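122aa long conserved hypothetical protein (Sulfolobus tokodaii, PDB 1WOL) is of unknown function but, as an archaeal HEPN-domain homologue with an all-helical fold, belongs to a family clan that also holds nucleotidyltransferase C-terminal domains. Local coordinates at residues A[6-11]-A[112-117]; A[33-38]-A[56-61]; A[40-45]-A[60-65]. One frame throughout, in Å; residues are numbered along the deposited sequence.

Contact 1: residues A[6-11]-A[112-117]; sequences DWIKQA and RILNWV
Ile-8 and Ala-11 meet Leu-114 and Val-117 without any flat group between them: the indole of Trp-7 turns to helix 27-48, packing on Lys-43, hydrogen-bonded at its NE1 edge to Gln-47 OE1, and making a cation-pi contact with Lys-2, while that of Trp-116 rests against Leu-62, Pro-65 and Pro-66. What remains is a purely aliphatic seam between the first and last helices of the HEPN helical bundle, 4-23 and 100-120. The two short segments run nearly antiparallel, at 154°. Their axes come no closer than 11.4 Å, so the contact is made through the ends of side chains and not by backbone against backbone.

Leu-114 carries its CG anti to the backbone N (chi1 170°), and the bond from CA to CB already aims at helix 4-23. This places CD1 4.0 Å from Ala-11 CB, whose residue has no longer side chain to present. The same methyl is only loosely near Ile-8, at 4.5 Å from CG2. No hydrogen bond crosses the seam. Further along, Ile-8 and Val-117 pass alongside each other in opposite senses. The ethyl branch of Ile-8 does the reaching, and its CD1 stops 3.8 Å from Val-117 CG1.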
loop_
_atom_site.group_PDB
_atom_site.type_symbol
_atom_site.label_atom_id
_atom_site.label_comp_id
_atom_site.label_asym_id
_atom_site.label_seq_id
_atom_site.Cartn_x
_atom_site.Cartn_y
_atom_site.Cartn_z
ATOM N N ASP A 6 8.730 1.745 -13.840
ATOM C CA ASP A 6 8.997 2.786 -12.790
ATOM C C ASP A 6 8.044 2.664 -11.648
ATOM O O ASP A 6 8.471 2.862 -10.477
ATOM C CB ASP A 6 8.786 4.179 -13.397
ATOM C CG ASP A 6 9.851 4.470 -14.389
ATOM O OD1 ASP A 6 9.535 5.133 -15.447
ATOM O OD2 ASP A 6 10.993 4.029 -14.154
ATOM N N TRP A 7 6.759 2.410 -11.903
ATOM C CA TRP A 7 5.803 2.224 -10.806
ATOM C C TRP A 7 6.277 1.039 -9.930
ATOM O O TRP A 7 6.207 1.136 -8.707
ATOM C CB TRP A 7 4.373 1.874 -11.322
ATOM C CG TRP A 7 3.726 3.091 -11.953
ATOM C CD1 TRP A 7 3.532 3.267 -13.324
ATOM C CD2 TRP A 7 3.079 4.125 -11.305
ATOM N NE1 TRP A 7 2.752 4.350 -13.533
ATOM C CE2 TRP A 7 2.462 4.931 -12.328
ATOM C CE3 TRP A 7 2.943 4.506 -9.967
ATOM C CZ2 TRP A 7 1.720 6.071 -12.021
ATOM C CZ3 TRP A 7 2.204 5.644 -9.633
ATOM C CH2 TRP A 7 1.574 6.443 -10.697
ATOM N N ILE A 8 6.680 -0.090 -10.594
ATOM C CA ILE A 8 7.084 -1.252 -9.817
ATOM C C ILE A 8 8.391 -0.919 -9.047
ATOM O O ILE A 8 8.526 -1.351 -7.857
ATOM C CB ILE A 8 7.214 -2.504 -10.739
ATOM C CG1 ILE A 8 5.880 -2.807 -11.401
ATOM C CG2 ILE A 8 7.695 -3.737 -9.900
ATOM C CD1 ILE A 8 4.593 -2.803 -10.485
ATOM N N LYS A 9 9.385 -0.211 -9.618
ATOM C CA LYS A 9 10.588 0.115 -8.835
ATOM C C LYS A 9 10.131 0.980 -7.673
ATOM O O LYS A 9 10.753 0.730 -6.553
ATOM C CB LYS A 9 11.583 0.946 -9.705
ATOM C CG LYS A 9 12.422 0.089 -10.637
ATOM C CD LYS A 9 13.567 0.913 -11.245
ATOM C CE LYS A 9 13.160 1.661 -12.426
ATOM N NZ LYS A 9 14.475 2.261 -13.136
ATOM N N GLN A 10 9.240 1.954 -7.869
ATOM C CA GLN A 10 8.832 2.803 -6.722
ATOM C C GLN A 10 8.238 1.898 -5.676
ATOM O O GLN A 10 8.501 2.070 -4.437
ATOM C CB GLN A 10 7.753 3.781 -7.107
ATOM C CG GLN A 10 8.306 4.930 -7.901
ATOM C CD GLN A 10 7.154 5.936 -8.021
ATOM O OE1 GLN A 10 6.927 6.835 -7.151
ATOM N NE2 GLN A 10 6.348 5.712 -9.046
ATOM N N ALA A 11 7.470 0.903 -6.109
ATOM C CA ALA A 11 6.828 0.067 -5.046
ATOM C C ALA A 11 7.865 -0.799 -4.355
ATOM O O ALA A 11 7.705 -0.957 -3.102
ATOM C CB ALA A 11 5.743 -0.884 -5.776
ATOM N N ARG A 112 1.794 -8.910 -0.403
ATOM C CA ARG A 112 0.729 -9.717 -1.118
ATOM C C ARG A 112 0.321 -8.960 -2.341
ATOM O O ARG A 112 0.205 -9.546 -3.403
ATOM C CB ARG A 112 -0.430 -9.999 -0.114
ATOM C CG ARG A 112 -1.820 -10.602 -0.403
ATOM C CD ARG A 112 -1.902 -11.313 1.007
ATOM N NE ARG A 112 -2.164 -12.524 0.763
ATOM C CZ ARG A 112 -1.508 -13.441 0.192
ATOM N NH1 ARG A 112 -1.804 -14.009 -0.963
ATOM N NH2 ARG A 112 -0.503 -13.822 0.986
ATOM N N ILE A 113 0.051 -7.659 -2.245
ATOM C CA ILE A 113 -0.370 -6.900 -3.453
ATOM C C ILE A 113 0.711 -6.734 -4.459
ATOM O O ILE A 113 0.432 -6.933 -5.661
ATOM C CB ILE A 113 -1.003 -5.581 -3.009
ATOM C CG1 ILE A 113 -2.270 -5.840 -2.255
ATOM C CG2 ILE A 113 -1.213 -4.623 -4.260
ATOM C CD1 ILE A 113 -2.898 -4.585 -1.515
ATOM N N LEU A 114 1.954 -6.456 -4.072
ATOM C CA LEU A 114 3.043 -6.308 -4.978
ATOM C C LEU A 114 3.304 -7.622 -5.720
ATOM O O LEU A 114 3.500 -7.588 -6.932
ATOM C CB LEU A 114 4.271 -5.848 -4.203
ATOM C CG LEU A 114 5.620 -5.884 -5.006
ATOM C CD1 LEU A 114 5.551 -4.877 -6.128
ATOM C CD2 LEU A 114 6.780 -5.464 -4.052
ATOM N N ASN A 115 3.205 -8.750 -5.014
ATOM C CA ASN A 115 3.512 -10.032 -5.744
ATOM C C ASN A 115 2.356 -10.331 -6.674
ATOM O O ASN A 115 2.621 -10.970 -7.773
ATOM C CB ASN A 115 3.571 -11.222 -4.769
ATOM C CG ASN A 115 4.730 -11.256 -3.923
ATOM O OD1 ASN A 115 5.732 -10.737 -4.238
ATOM N ND2 ASN A 115 4.602 -12.034 -2.789
ATOM N N TRP A 116 1.138 -10.005 -6.277
ATOM C CA TRP A 116 -0.072 -10.330 -7.135
ATOM C C TRP A 116 0.033 -9.445 -8.393
ATOM O O TRP A 116 -0.171 -9.886 -9.513
ATOM C CB TRP A 116 -1.262 -10.083 -6.306
ATOM C CG TRP A 116 -2.535 -10.127 -7.112
ATOM C CD1 TRP A 116 -3.253 -11.300 -7.515
ATOM C CD2 TRP A 116 -3.287 -9.023 -7.596
ATOM N NE1 TRP A 116 -4.412 -10.912 -8.200
ATOM C CE2 TRP A 116 -4.460 -9.538 -8.251
ATOM C CE3 TRP A 116 -3.107 -7.634 -7.512
ATOM C CZ2 TRP A 116 -5.446 -8.711 -8.826
ATOM C CZ3 TRP A 116 -4.080 -6.826 -8.089
ATOM C CH2 TRP A 116 -5.234 -7.362 -8.737
ATOM N N VAL A 117 0.480 -8.193 -8.248
ATOM C CA VAL A 117 0.632 -7.378 -9.436
ATOM C C VAL A 117 1.759 -7.924 -10.280
ATOM O O VAL A 117 1.623 -7.992 -11.506
ATOM C CB VAL A 117 1.007 -5.870 -8.980
ATOM C CG1 VAL A 117 1.555 -5.088 -10.216
ATOM C CG2 VAL A 117 -0.171 -5.267 -8.373
#

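Contact 2: residues A[33-38]-A[56-61]; sequences LSQQCA and HSISHL
Ala-38, on helix 27-48, and Ile-58, the first residue of the short helix 58-61, bring their backbones to 7.2 Å between CA atoms, and both point their CB atoms across the gap. Ile-58 supplies the probe. With CG1 anti to its carbonyl carbon (chi1 -63°), its ethyl branch extends toward the long helix, and CD1 settles against two residues one helical turn apart. It is 3.7 Å from Gln-35 CG and 3.9 Å from Ala-38 CB. The Gln-35 partner is the aliphatic part of the chain, which slides past the isoleucine in the opposite direction; the contact there is hydrocarbon on hydrocarbon, although the residue is polar. His-56 lies at the margin, and no hydrogen bond links the two segments.

Ile-58 stands at the start of its helix, whose first turn is capped. Ser-57 is the N-cap: its OG accepts from His-60 N at 3.1 Å with an N-H...O angle of 149°. Asp-77 reinforces this start, its OD1 taking the N-H of Ile-58 and its OD2 that of Ser-59; OD2 is also hydrogen-bonded to Ser-57 OG, so the capping side chain is itself held. Asp-77 ends helix 67-77, which supplies Ala-73 and Leu-76 to Ile-58. The isoleucine is therefore wedged between helices 27-48 and 67-77, while helix 100-120 packs on Ser-34 and Cys-37.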
loop_
_atom_site.group_PDB
_atom_site.type_symbol
_atom_site.label_atom_id
_atom_site.label_comp_id
_atom_site.label_asym_id
_atom_site.label_seq_id
_atom_site.Cartn_x
_atom_site.Cartn_y
_atom_site.Cartn_z
ATOM N N LEU A 33 4.332 3.543 4.386
ATOM C CA LEU A 33 5.157 3.151 3.226
ATOM C C LEU A 33 4.595 1.830 2.604
ATOM O O LEU A 33 4.719 1.681 1.399
ATOM C CB LEU A 33 6.619 2.940 3.691
ATOM C CG LEU A 33 7.350 4.257 3.986
ATOM C CD1 LEU A 33 8.606 3.866 4.732
ATOM C CD2 LEU A 33 7.580 5.008 2.704
ATOM N N SER A 34 3.945 1.025 3.438
ATOM C CA SER A 34 3.278 -0.197 2.857
ATOM C C SER A 34 2.092 0.237 2.005
ATOM O O SER A 34 1.866 -0.364 0.931
ATOM C CB SER A 34 2.740 -1.088 4.018
ATOM O OG SER A 34 3.904 -1.557 4.725
ATOM N N GLN A 35 1.292 1.238 2.429
ATOM C CA GLN A 35 0.243 1.682 1.568
ATOM C C GLN A 35 0.772 2.307 0.304
ATOM O O GLN A 35 0.254 1.987 -0.751
ATOM C CB GLN A 35 -0.665 2.666 2.292
ATOM C CG GLN A 35 -1.704 3.081 1.253
ATOM C CD GLN A 35 -2.188 4.382 1.246
ATOM O OE1 GLN A 35 -2.673 4.768 2.265
ATOM N NE2 GLN A 35 -2.245 5.101 -0.007
ATOM N N GLN A 36 1.903 3.046 0.369
ATOM C CA GLN A 36 2.512 3.580 -0.827
ATOM C C GLN A 36 2.955 2.502 -1.746
ATOM O O GLN A 36 2.775 2.624 -2.967
ATOM C CB GLN A 36 3.706 4.470 -0.508
ATOM C CG GLN A 36 3.261 5.717 0.254
ATOM C CD GLN A 36 2.644 6.707 -0.756
ATOM O OE1 GLN A 36 1.533 7.235 -0.474
ATOM N NE2 GLN A 36 3.269 6.896 -1.875
ATOM N N CYS A 37 3.579 1.399 -1.214
ATOM C CA CYS A 37 3.972 0.285 -1.993
ATOM C C CYS A 37 2.774 -0.274 -2.807
ATOM O O CYS A 37 2.933 -0.455 -4.024
ATOM C CB CYS A 37 4.584 -0.777 -1.034
ATOM S SG CYS A 37 4.873 -2.380 -1.965
ATOM N N ALA A 38 1.699 -0.559 -2.104
ATOM C CA ALA A 38 0.538 -1.187 -2.784
ATOM C C ALA A 38 -0.029 -0.264 -3.836
ATOM O O ALA A 38 -0.339 -0.727 -4.958
ATOM C CB ALA A 38 -0.494 -1.578 -1.698
ATOM N N HIS A 56 -6.667 7.766 -4.805
ATOM C CA HIS A 56 -5.569 7.101 -4.093
ATOM C C HIS A 56 -6.105 5.935 -3.287
ATOM O O HIS A 56 -5.411 5.353 -2.450
ATOM C CB HIS A 56 -4.863 8.078 -3.163
ATOM C CG HIS A 56 -4.019 9.082 -3.887
ATOM N ND1 HIS A 56 -4.334 10.431 -3.941
ATOM C CD2 HIS A 56 -2.911 8.922 -4.640
ATOM C CE1 HIS A 56 -3.448 11.050 -4.702
ATOM N NE2 HIS A 56 -2.577 10.158 -5.140
ATOM N N SER A 57 -7.353 5.598 -3.505
ATOM C CA SER A 57 -7.912 4.452 -2.787
ATOM C C SER A 57 -7.435 3.227 -3.561
ATOM O O SER A 57 -7.710 3.115 -4.758
ATOM C CB SER A 57 -9.407 4.489 -2.850
ATOM O OG SER A 57 -9.861 3.188 -2.513
ATOM N N ILE A 58 -6.700 2.286 -2.921
ATOM C CA ILE A 58 -6.238 1.164 -3.665
ATOM C C ILE A 58 -7.427 0.275 -4.073
ATOM O O ILE A 58 -7.463 -0.293 -5.136
ATOM C CB ILE A 58 -5.268 0.366 -2.811
ATOM C CG1 ILE A 58 -4.080 1.211 -2.505
ATOM C CG2 ILE A 58 -4.834 -0.901 -3.574
ATOM C CD1 ILE A 58 -3.438 0.846 -1.102
ATOM N N SER A 59 -8.394 0.192 -3.186
ATOM C CA SER A 59 -9.567 -0.574 -3.446
ATOM C C SER A 59 -10.405 -0.071 -4.645
ATOM O O SER A 59 -10.996 -0.833 -5.360
ATOM C CB SER A 59 -10.456 -0.568 -2.216
ATOM O OG SER A 59 -11.531 -1.449 -2.443
ATOM N N HIS A 60 -10.444 1.237 -4.848
ATOM C CA HIS A 60 -11.265 1.736 -5.945
ATOM C C HIS A 60 -10.524 1.556 -7.201
ATOM O O HIS A 60 -11.150 1.481 -8.215
ATOM C CB HIS A 60 -11.622 3.235 -5.762
ATOM C CG HIS A 60 -12.541 3.513 -4.599
ATOM N ND1 HIS A 60 -13.610 2.690 -4.271
ATOM C CD2 HIS A 60 -12.657 4.611 -3.807
ATOM C CE1 HIS A 60 -14.348 3.276 -3.338
ATOM N NE2 HIS A 60 -13.791 4.444 -3.036
ATOM N N LEU A 61 -9.188 1.419 -7.146
ATOM C CA LEU A 61 -8.392 1.223 -8.333
ATOM C C LEU A 61 -8.509 -0.194 -8.908
ATOM O O LEU A 61 -8.298 -0.430 -10.069
ATOM C CB LEU A 61 -6.901 1.510 -8.059
ATOM C CG LEU A 61 -6.342 2.919 -7.801
ATOM C CD1 LEU A 61 -4.840 2.829 -7.446
ATOM C CD2 LEU A 61 -6.527 3.726 -9.087
#

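Contact 3: residues A[40-45]-A[60-65]; sequences KAVKGL and HLLTNP
Val-42 of helix 27-48 packs on Leu-61 and Leu-62, and Lys-43 on Leu-61; the two leucines stand where the short helix 58-61 gives way to the segment leading into helix 67-77. The contact belongs to the helical core of the HEPN domain and joins a long bundle helix to the connection beside it. The CA atoms of Val-42 and Leu-61 are 7.2 Å apart.

Apolar contacts dominate. Leu-62 is the first residue to leave helical geometry, with psi 156°, and its side chain crosses that of Val-42 at about a right angle. Its CD2 touches both branches of the valine, at 3.7 Å from CG1 and 3.9 Å from CG2. Val-42 CG1, anti to the backbone N (chi1 172°), also meets Leu-61, lying 3.8 Å from its CB. One valine methyl thus packs on two consecutive leucines. Val-42 also touches Ile-113 of helix 100-120, through CG2, and Leu-62 continues to Ile-69 and Ala-73 of helix 67-77.

Polar bonds hold the surroundings but do not cross between the segments. Lys-53 NZ bonds His-60 O and Thr-63 OG1, with a weak bond to Leu-61 O, so one ammonium group ties together the end of the short helix and what follows it. Lys-43 NZ forms a salt bridge with Glu-39 and a weak bond to Gly-55 O.

The lysine still contributes hydrocarbon. Its extended chain runs obliquely over Leu-61, whose CD1 lies 4.0 Å from Lys-43 CG and 4.1 Å from Lys-43 CE.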
loop_
_atom_site.group_PDB
_atom_site.type_symbol
_atom_site.label_atom_id
_atom_site.label_comp_id
_atom_site.label_asym_id
_atom_site.label_seq_id
_atom_site.Cartn_x
_atom_site.Cartn_y
_atom_site.Cartn_z
ATOM N N LYS A 40 1.453 2.192 -5.585
ATOM C CA LYS A 40 2.310 2.258 -6.737
ATOM C C LYS A 40 2.234 0.990 -7.577
ATOM O O LYS A 40 2.211 1.042 -8.818
ATOM C CB LYS A 40 3.728 2.616 -6.336
ATOM C CG LYS A 40 4.035 4.150 -5.937
ATOM C CD LYS A 40 2.984 5.130 -5.491
ATOM C CE LYS A 40 3.580 6.497 -5.317
ATOM N NZ LYS A 40 2.442 7.314 -5.021
ATOM N N ALA A 41 2.243 -0.165 -6.939
ATOM C CA ALA A 41 2.108 -1.438 -7.689
ATOM C C ALA A 41 0.805 -1.509 -8.463
ATOM O O ALA A 41 0.914 -1.889 -9.609
ATOM C CB ALA A 41 2.137 -2.569 -6.636
ATOM N N VAL A 42 -0.299 -1.132 -7.854
ATOM C CA VAL A 42 -1.623 -1.207 -8.544
ATOM C C VAL A 42 -1.615 -0.161 -9.627
ATOM O O VAL A 42 -2.067 -0.494 -10.728
ATOM C CB VAL A 42 -2.712 -1.076 -7.558
ATOM C CG1 VAL A 42 -4.052 -0.944 -8.273
ATOM C CG2 VAL A 42 -2.721 -2.383 -6.720
ATOM N N LYS A 43 -0.962 0.996 -9.422
ATOM C CA LYS A 43 -0.977 1.920 -10.619
ATOM C C LYS A 43 -0.098 1.402 -11.765
ATOM O O LYS A 43 -0.393 1.697 -13.027
ATOM C CB LYS A 43 -0.484 3.344 -10.125
ATOM C CG LYS A 43 -1.653 4.069 -9.560
ATOM C CD LYS A 43 -1.406 5.363 -8.881
ATOM C CE LYS A 43 -2.713 6.120 -8.617
ATOM N NZ LYS A 43 -2.421 7.179 -7.523
ATOM N N GLY A 44 0.936 0.666 -11.443
ATOM C CA GLY A 44 1.785 0.018 -12.391
ATOM C C GLY A 44 0.939 -1.000 -13.199
ATOM O O GLY A 44 1.066 -1.133 -14.398
ATOM N N LEU A 45 0.171 -1.783 -12.441
ATOM C CA LEU A 45 -0.693 -2.796 -13.138
ATOM C C LEU A 45 -1.711 -2.104 -14.053
ATOM O O LEU A 45 -1.951 -2.566 -15.197
ATOM C CB LEU A 45 -1.472 -3.592 -12.087
ATOM C CG LEU A 45 -2.478 -4.640 -12.645
ATOM C CD1 LEU A 45 -1.717 -5.691 -13.326
ATOM C CD2 LEU A 45 -3.360 -5.099 -11.461
ATOM N N HIS A 60 -10.444 1.237 -4.848
ATOM C CA HIS A 60 -11.265 1.736 -5.945
ATOM C C HIS A 60 -10.524 1.556 -7.201
ATOM O O HIS A 60 -11.150 1.481 -8.215
ATOM C CB HIS A 60 -11.622 3.235 -5.762
ATOM C CG HIS A 60 -12.541 3.513 -4.599
ATOM N ND1 HIS A 60 -13.610 2.690 -4.271
ATOM C CD2 HIS A 60 -12.657 4.611 -3.807
ATOM C CE1 HIS A 60 -14.348 3.276 -3.338
ATOM N NE2 HIS A 60 -13.791 4.444 -3.036
ATOM N N LEU A 61 -9.188 1.419 -7.146
ATOM C CA LEU A 61 -8.392 1.223 -8.333
ATOM C C LEU A 61 -8.509 -0.194 -8.908
ATOM O O LEU A 61 -8.298 -0.430 -10.069
ATOM C CB LEU A 61 -6.901 1.510 -8.059
ATOM C CG LEU A 61 -6.342 2.919 -7.801
ATOM C CD1 LEU A 61 -4.840 2.829 -7.446
ATOM C CD2 LEU A 61 -6.527 3.726 -9.087
ATOM N N LEU A 62 -8.816 -1.155 -8.062
ATOM C CA LEU A 62 -8.951 -2.516 -8.532
ATOM C C LEU A 62 -10.328 -2.803 -9.144
ATOM O O LEU A 62 -11.332 -2.168 -8.733
ATOM C CB LEU A 62 -8.791 -3.447 -7.337
ATOM C CG LEU A 62 -7.502 -3.181 -6.568
ATOM C CD1 LEU A 62 -7.629 -3.918 -5.268
ATOM C CD2 LEU A 62 -6.349 -3.730 -7.343
ATOM N N THR A 63 -10.325 -3.813 -9.998
ATOM C CA THR A 63 -11.524 -4.321 -10.658
ATOM C C THR A 63 -11.594 -5.861 -10.446
ATOM O O THR A 63 -10.813 -6.588 -10.982
ATOM C CB THR A 63 -11.452 -4.031 -12.127
ATOM O OG1 THR A 63 -11.342 -2.604 -12.330
ATOM C CG2 THR A 63 -12.735 -4.572 -12.821
ATOM N N ASN A 64 -12.535 -6.288 -9.640
ATOM C CA ASN A 64 -12.748 -7.711 -9.393
ATOM C C ASN A 64 -11.503 -8.472 -8.968
ATOM O O ASN A 64 -11.137 -9.491 -9.513
ATOM C CB ASN A 64 -13.366 -8.342 -10.635
ATOM C CG ASN A 64 -14.746 -7.720 -10.960
ATOM O OD1 ASN A 64 -15.480 -7.256 -10.047
ATOM N ND2 ASN A 64 -15.106 -7.721 -12.244
ATOM N N PRO A 65 -10.769 -7.871 -8.052
ATOM C CA PRO A 65 -9.564 -8.614 -7.611
ATOM C C PRO A 65 -9.960 -9.823 -6.689
ATOM O O PRO A 65 -11.080 -9.911 -6.143
ATOM C CB PRO A 65 -8.826 -7.529 -6.797
ATOM C CG PRO A 65 -9.979 -6.804 -6.105
ATOM C CD PRO A 65 -11.015 -6.661 -7.271
#

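Helix 27-48 unites the three contacts. Contacts 2 and 3 use successive parts of it against one stretch and share His-60 and Leu-61; their centres are 8 Å apart, with Ile-58 CG2 and Val-42 CG2 at 4.1 Å. Contact 1 encloses both along the chain, its centre about 10 Å from each. It abuts the same helix through backbone oxygens: Ala-11 CB is 3.3 Å from Cys-37 O, and Val-117 CG1 is 3.3 Å from Ala-41 O. Ile-113 CD1 meets Ala-38 CB at 3.9 Å. No active site is established. Tertiary-butyl alcohol occupies two sites; a bound molecule lies about 9 Å from the Gln-35 side chain, and one lies about 12 Å from that of Leu-62.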